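NAD-dependent L-serine dehydrogenase (Pseudomonas aeruginosa, PDB 3OBB) catalyses the NAD-dependent oxidation of L-serine and methyl-L-serine, with low activity toward beta-hydroxyisobutyrate, and works as a homotetramer built as a dimer of dimers. Local coordinates at residues Met3-Phe8 and Gln58-Val63; Leu28-Asp33 and Gly46-Arg51. All coordinates share one frame; numbering follows the deposited sequence.

Contact 1: Met3-Phe8 and Gln58-Val63; sequences MKQIAF and QGADVV
Asp61 turns its CG anti to its own carbonyl carbon (chi1 -59°), beside its backbone N, and its carboxylate faces the start of the strand at Gln5. Ile6 sets CG1 likewise, anti to its carbonyl carbon (chi1 -76°), on the flank where Val62 carries CG1. With Asp61 so placed, OD2 accepts the backbone N-H of Gln5 at 2.8 Å, met on the anti side of the carboxylate and 28° out of its plane. The same oxygen lies 3.2 Å from Lys4 CA, with Lys4 CB only slightly farther, so this branch is fitted against the chain just before the strand. Gln5 answers through its carbonyl: Gln5 O takes Asp61 N at 2.7 Å, in the carbonyl plane, and a weak bond from Val62 N at 3.4 Å. Asp61 and Gln5 thus grip each other in both directions, side chain to backbone and backbone to backbone. Beyond this pair the chains run as parallel strands, Ile6 level with Val62 and Ala7 with Val63, the Ala7 N to Val62 O bond measuring 2.8 Å. These are strands 5-9 and 62-65 of the Rossmann-type NAD-binding domain, the first and fourth in chain order yet adjacent in the sheet. On one face Ile6 and Val62 lie side by side and point the same way; Val62 CG1 sits 3.6 Å from Ile6 CG1 and almost as near Ile6 CD1, while Leu152 of helix 143-156 also packs on Val62. The other face carries Ala7, whose CB is 4.0 Å from Ala60 CB and looser against Val63 CG2. Where Val62 O receives the Ala7 N-H, it also lies 3.3 Å from Ile6 CA in a CA-H...O contact.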
loop_
_atom_site.group_PDB
_atom_site.type_symbol
_atom_site.label_atom_id
_atom_site.label_comp_id
_atom_site.label_asym_id
_atom_site.label_seq_id
_atom_site.Cartn_x
_atom_site.Cartn_y
_atom_site.Cartn_z
HETATM N N MSE A 3 2.113 -30.818 -44.127
HETATM C CA MSE A 3 1.593 -31.119 -42.760
HETATM C C MSE A 3 0.180 -30.562 -42.550
HETATM O O MSE A 3 -0.728 -30.811 -43.344
HETATM C CB MSE A 3 2.534 -30.564 -41.683
HETATM C CG MSE A 3 3.927 -31.162 -41.669
HETATM SE SE MSE A 3 4.362 -31.811 -39.871
HETATM C CE MSE A 3 4.428 -33.736 -40.296
ATOM N N LYS A 4 0.005 -29.822 -41.459
ATOM C CA LYS A 4 -1.235 -29.090 -41.223
ATOM C C LYS A 4 -1.041 -27.630 -41.682
ATOM O O LYS A 4 0.070 -27.077 -41.583
ATOM C CB LYS A 4 -1.647 -29.183 -39.741
ATOM C CG LYS A 4 -1.422 -30.564 -39.105
ATOM C CD LYS A 4 -1.513 -30.509 -37.594
ATOM C CE LYS A 4 -0.429 -31.385 -36.944
ATOM N NZ LYS A 4 -0.222 -31.145 -35.476
ATOM N N GLN A 5 -2.105 -27.039 -42.231
ATOM C CA GLN A 5 -2.120 -25.618 -42.555
ATOM C C GLN A 5 -2.502 -24.760 -41.331
ATOM O O GLN A 5 -3.633 -24.833 -40.831
ATOM C CB GLN A 5 -3.067 -25.344 -43.722
ATOM C CG GLN A 5 -3.137 -23.883 -44.153
ATOM C CD GLN A 5 -1.874 -23.409 -44.848
ATOM O OE1 GLN A 5 -1.472 -23.942 -45.887
ATOM N NE2 GLN A 5 -1.243 -22.397 -44.278
ATOM N N ILE A 6 -1.551 -23.947 -40.867
ATOM C CA ILE A 6 -1.769 -23.029 -39.745
ATOM C C ILE A 6 -1.970 -21.592 -40.241
ATOM O O ILE A 6 -1.253 -21.138 -41.128
ATOM C CB ILE A 6 -0.585 -23.070 -38.743
ATOM C CG1 ILE A 6 -0.620 -24.325 -37.865
ATOM C CG2 ILE A 6 -0.632 -21.884 -37.793
ATOM C CD1 ILE A 6 -0.436 -25.654 -38.586
ATOM N N ALA A 7 -2.960 -20.890 -39.697
ATOM C CA ALA A 7 -3.024 -19.448 -39.863
ATOM C C ALA A 7 -2.489 -18.796 -38.577
ATOM O O ALA A 7 -2.887 -19.188 -37.480
ATOM C CB ALA A 7 -4.440 -18.990 -40.169
ATOM N N PHE A 8 -1.555 -17.850 -38.706
ATOM C CA PHE A 8 -0.970 -17.169 -37.544
ATOM C C PHE A 8 -1.272 -15.675 -37.657
ATOM O O PHE A 8 -0.827 -14.992 -38.591
ATOM C CB PHE A 8 0.546 -17.429 -37.429
ATOM C CG PHE A 8 1.088 -17.359 -36.022
ATOM C CD1 PHE A 8 1.219 -16.141 -35.354
ATOM C CD2 PHE A 8 1.501 -18.511 -35.373
ATOM C CE1 PHE A 8 1.721 -16.084 -34.058
ATOM C CE2 PHE A 8 2.038 -18.467 -34.073
ATOM C CZ PHE A 8 2.141 -17.255 -33.410
ATOM N N GLN A 58 -8.774 -18.898 -43.993
ATOM C CA GLN A 58 -9.543 -19.530 -45.069
ATOM C C GLN A 58 -8.871 -20.707 -45.805
ATOM O O GLN A 58 -9.180 -20.960 -46.959
ATOM C CB GLN A 58 -10.098 -18.480 -46.052
ATOM C CG GLN A 58 -11.223 -17.570 -45.496
ATOM C CD GLN A 58 -12.503 -18.316 -45.095
ATOM O OE1 GLN A 58 -13.460 -18.395 -45.876
ATOM N NE2 GLN A 58 -12.532 -18.844 -43.864
ATOM N N GLY A 59 -7.972 -21.429 -45.148
ATOM C CA GLY A 59 -7.581 -22.768 -45.612
ATOM C C GLY A 59 -7.143 -23.677 -44.472
ATOM O O GLY A 59 -6.818 -24.852 -44.692
ATOM N N ALA A 60 -7.203 -23.133 -43.253
ATOM C CA ALA A 60 -6.465 -23.623 -42.083
ATOM C C ALA A 60 -7.085 -24.742 -41.243
ATOM O O ALA A 60 -8.284 -24.746 -40.974
ATOM C CB ALA A 60 -6.111 -22.452 -41.179
ATOM N N ASP A 61 -6.214 -25.665 -40.819
ATOM C CA ASP A 61 -6.519 -26.672 -39.804
ATOM C C ASP A 61 -6.527 -26.086 -38.395
ATOM O O ASP A 61 -7.249 -26.574 -37.522
ATOM C CB ASP A 61 -5.482 -27.792 -39.857
ATOM C CG ASP A 61 -5.437 -28.477 -41.209
ATOM O OD1 ASP A 61 -6.508 -28.888 -41.714
ATOM O OD2 ASP A 61 -4.329 -28.594 -41.771
ATOM N N VAL A 62 -5.708 -25.056 -38.182
ATOM C CA VAL A 62 -5.579 -24.366 -36.877
ATOM C C VAL A 62 -5.243 -22.878 -37.018
ATOM O O VAL A 62 -4.460 -22.476 -37.877
ATOM C CB VAL A 62 -4.611 -25.087 -35.891
ATOM C CG1 VAL A 62 -3.569 -25.874 -36.611
ATOM C CG2 VAL A 62 -3.974 -24.107 -34.919
ATOM N N VAL A 63 -5.918 -22.069 -36.214
ATOM C CA VAL A 63 -5.673 -20.638 -36.135
ATOM C C VAL A 63 -5.029 -20.336 -34.782
ATOM O O VAL A 63 -5.573 -20.711 -33.739
ATOM C CB VAL A 63 -6.977 -19.832 -36.254
ATOM C CG1 VAL A 63 -6.677 -18.351 -36.273
ATOM C CG2 VAL A 63 -7.755 -20.243 -37.507
#

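Contact 2: Leu28-Asp33 and Gly46-Arg51; sequences LLNVFD and GASAAR
Leu29 and Val31 are tied to Ser48 and Ala50 by three backbone hydrogen bonds. Ser48 N reaches Leu29 O at 3.0 Å, Val31 N reaches Ser48 O at 2.9 Å, and Ala50 N closes the series on Val31 O. Donor and acceptor alternate between the chains, as parallel pairing demands, with Asn30 level with Ser48 and Val31 with Ala49. A water extends the ladder at its start: it accepts from Leu29 N and donates to Gly46 O at 2.8 Å, bridging strand 28-32 to the loop that precedes strand 48-49. Gly46, with positive phi (115°), ends the preceding helix in a Schellman motif. Apolar contact is concentrated on Ala47, whose CB lies 3.9 Å from Val31 CG1 and close to Val31 CG2 as well. The valine's chi1 of -61° sets CG1 anti to the carbonyl carbon and CG2 between the backbone N and that carbon; CG2 also abuts Ser48 O. Leu23 of helix 15-24 packs on Ala47 too. Among the polar and aromatic groups, Asn30 ND2 stands 3.7 Å from Ser48 OG. Phe32 has CG anti to its backbone N (chi1 -174°), and its ring meets carbonyl oxygens: Ala50 O lies at the ring edge, near its plane, 3.5 Å from CD2, whereas Arg51 O approaches CE2 obliquely at 3.3 Å. Strands 28-32 and 48-49, joined through helix 36-44, form a beta-alpha-beta unit of the Rossmann-type NAD-binding domain.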
loop_
_atom_site.group_PDB
_atom_site.type_symbol
_atom_site.label_atom_id
_atom_site.label_comp_id
_atom_site.label_asym_id
_atom_site.label_seq_id
_atom_site.Cartn_x
_atom_site.Cartn_y
_atom_site.Cartn_z
ATOM N N LEU A 28 3.136 -25.482 -42.425
ATOM C CA LEU A 28 2.862 -24.461 -43.438
ATOM C C LEU A 28 2.063 -23.347 -42.776
ATOM O O LEU A 28 1.024 -23.606 -42.142
ATOM C CB LEU A 28 2.059 -25.049 -44.608
ATOM C CG LEU A 28 2.561 -26.380 -45.159
ATOM C CD1 LEU A 28 1.698 -26.812 -46.314
ATOM C CD2 LEU A 28 4.007 -26.256 -45.598
ATOM N N LEU A 29 2.532 -22.110 -42.914
ATOM C CA LEU A 29 1.822 -21.009 -42.284
ATOM C C LEU A 29 1.380 -19.995 -43.312
ATOM O O LEU A 29 2.149 -19.640 -44.193
ATOM C CB LEU A 29 2.692 -20.297 -41.229
ATOM C CG LEU A 29 3.408 -20.945 -40.017
ATOM C CD1 LEU A 29 3.398 -19.950 -38.870
ATOM C CD2 LEU A 29 2.860 -22.255 -39.522
ATOM N N ASN A 30 0.135 -19.539 -43.184
ATOM C CA ASN A 30 -0.291 -18.262 -43.750
ATOM C C ASN A 30 -0.282 -17.274 -42.614
ATOM O O ASN A 30 -0.850 -17.549 -41.563
ATOM C CB ASN A 30 -1.709 -18.331 -44.331
ATOM C CG ASN A 30 -1.902 -19.503 -45.251
ATOM O OD1 ASN A 30 -2.829 -20.308 -45.067
ATOM N ND2 ASN A 30 -1.017 -19.638 -46.236
ATOM N N VAL A 31 0.350 -16.123 -42.815
ATOM C CA VAL A 31 0.519 -15.157 -41.724
ATOM C C VAL A 31 -0.145 -13.810 -42.036
ATOM O O VAL A 31 -0.292 -13.422 -43.201
ATOM C CB VAL A 31 2.016 -14.974 -41.323
ATOM C CG1 VAL A 31 2.592 -16.289 -40.834
ATOM C CG2 VAL A 31 2.890 -14.394 -42.478
ATOM N N PHE A 32 -0.579 -13.117 -40.988
ATOM C CA PHE A 32 -1.027 -11.749 -41.133
ATOM C C PHE A 32 -0.674 -10.966 -39.898
ATOM O O PHE A 32 -0.792 -11.451 -38.760
ATOM C CB PHE A 32 -2.542 -11.616 -41.457
ATOM C CG PHE A 32 -2.964 -10.185 -41.738
ATOM C CD1 PHE A 32 -3.603 -9.421 -40.750
ATOM C CD2 PHE A 32 -2.651 -9.584 -42.953
ATOM C CE1 PHE A 32 -3.967 -8.085 -40.997
ATOM C CE2 PHE A 32 -2.999 -8.258 -43.209
ATOM C CZ PHE A 32 -3.660 -7.507 -42.218
ATOM N N ASP A 33 -0.226 -9.746 -40.155
ATOM C CA ASP A 33 0.010 -8.735 -39.151
ATOM C C ASP A 33 -0.222 -7.366 -39.790
ATOM O O ASP A 33 -0.172 -7.226 -41.016
ATOM C CB ASP A 33 1.452 -8.823 -38.657
ATOM C CG ASP A 33 1.694 -7.957 -37.435
ATOM O OD1 ASP A 33 1.368 -8.407 -36.311
ATOM O OD2 ASP A 33 2.173 -6.813 -37.618
ATOM N N GLY A 46 9.826 -18.589 -45.004
ATOM C CA GLY A 46 9.042 -19.644 -45.640
ATOM C C GLY A 46 7.536 -19.585 -45.455
ATOM O O GLY A 46 6.822 -20.476 -45.937
ATOM N N ALA A 47 7.048 -18.560 -44.754
ATOM C CA ALA A 47 5.599 -18.360 -44.632
ATOM C C ALA A 47 5.007 -17.825 -45.950
ATOM O O ALA A 47 5.733 -17.265 -46.781
ATOM C CB ALA A 47 5.270 -17.436 -43.461
ATOM N N SER A 48 3.713 -18.052 -46.158
ATOM C CA SER A 48 2.964 -17.314 -47.173
ATOM C C SER A 48 2.244 -16.165 -46.476
ATOM O O SER A 48 1.822 -16.298 -45.312
ATOM C CB SER A 48 1.948 -18.203 -47.927
ATOM O OG SER A 48 2.301 -19.579 -47.864
ATOM N N ALA A 49 2.134 -15.035 -47.169
ATOM C CA ALA A 49 1.473 -13.864 -46.629
ATOM C C ALA A 49 0.003 -13.936 -46.972
ATOM O O ALA A 49 -0.383 -14.259 -48.086
ATOM C CB ALA A 49 2.079 -12.582 -47.175
ATOM N N ALA A 50 -0.827 -13.641 -45.993
ATOM C CA ALA A 50 -2.257 -13.584 -46.253
ATOM C C ALA A 50 -2.645 -12.121 -46.409
ATOM O O ALA A 50 -1.942 -11.234 -45.925
ATOM C CB ALA A 50 -3.008 -14.234 -45.113
ATOM N N ARG A 51 -3.759 -11.886 -47.078
ATOM C CA ARG A 51 -4.337 -10.564 -47.288
ATOM C C ARG A 51 -4.839 -9.911 -46.008
ATOM O O ARG A 51 -4.895 -8.679 -45.907
ATOM C CB ARG A 51 -5.551 -10.716 -48.188
ATOM C CG ARG A 51 -5.270 -10.721 -49.660
ATOM C CD ARG A 51 -6.362 -11.504 -50.371
ATOM N NE ARG A 51 -6.821 -10.885 -51.599
ATOM C CZ ARG A 51 -6.050 -10.618 -52.653
ATOM N NH1 ARG A 51 -4.746 -10.876 -52.601
ATOM N NH2 ARG A 51 -6.586 -10.067 -53.752
HETATM O O HOH W 1 4.538 -21.887 -44.999
#

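Contacts 1 and 2 are centred about 10 Å apart and belong to one parallel run of the sheet, in the order 48-49, 28-32, 5-9, 62-65. The two inner strands join them: Ile6 N lies 2.9 Å from Leu28 O and Ile6 O lies 3.0 Å from Asn30 N, both probable hydrogen bonds. Beside this ladder Gln5 NE2 comes within 2.7 Å of Asn30 OD1. Residues 4-8 and 28-33 belong to the NAD(+)-binding region established by experiment. The side chains of Val63 and Phe32 lie about 9 Å and about 7 Å from that of Leu67, a binding residue by similarity, and the side chain of Phe32 is about 11 Å from that of Pro68, an experimentally assigned NAD(+) residue.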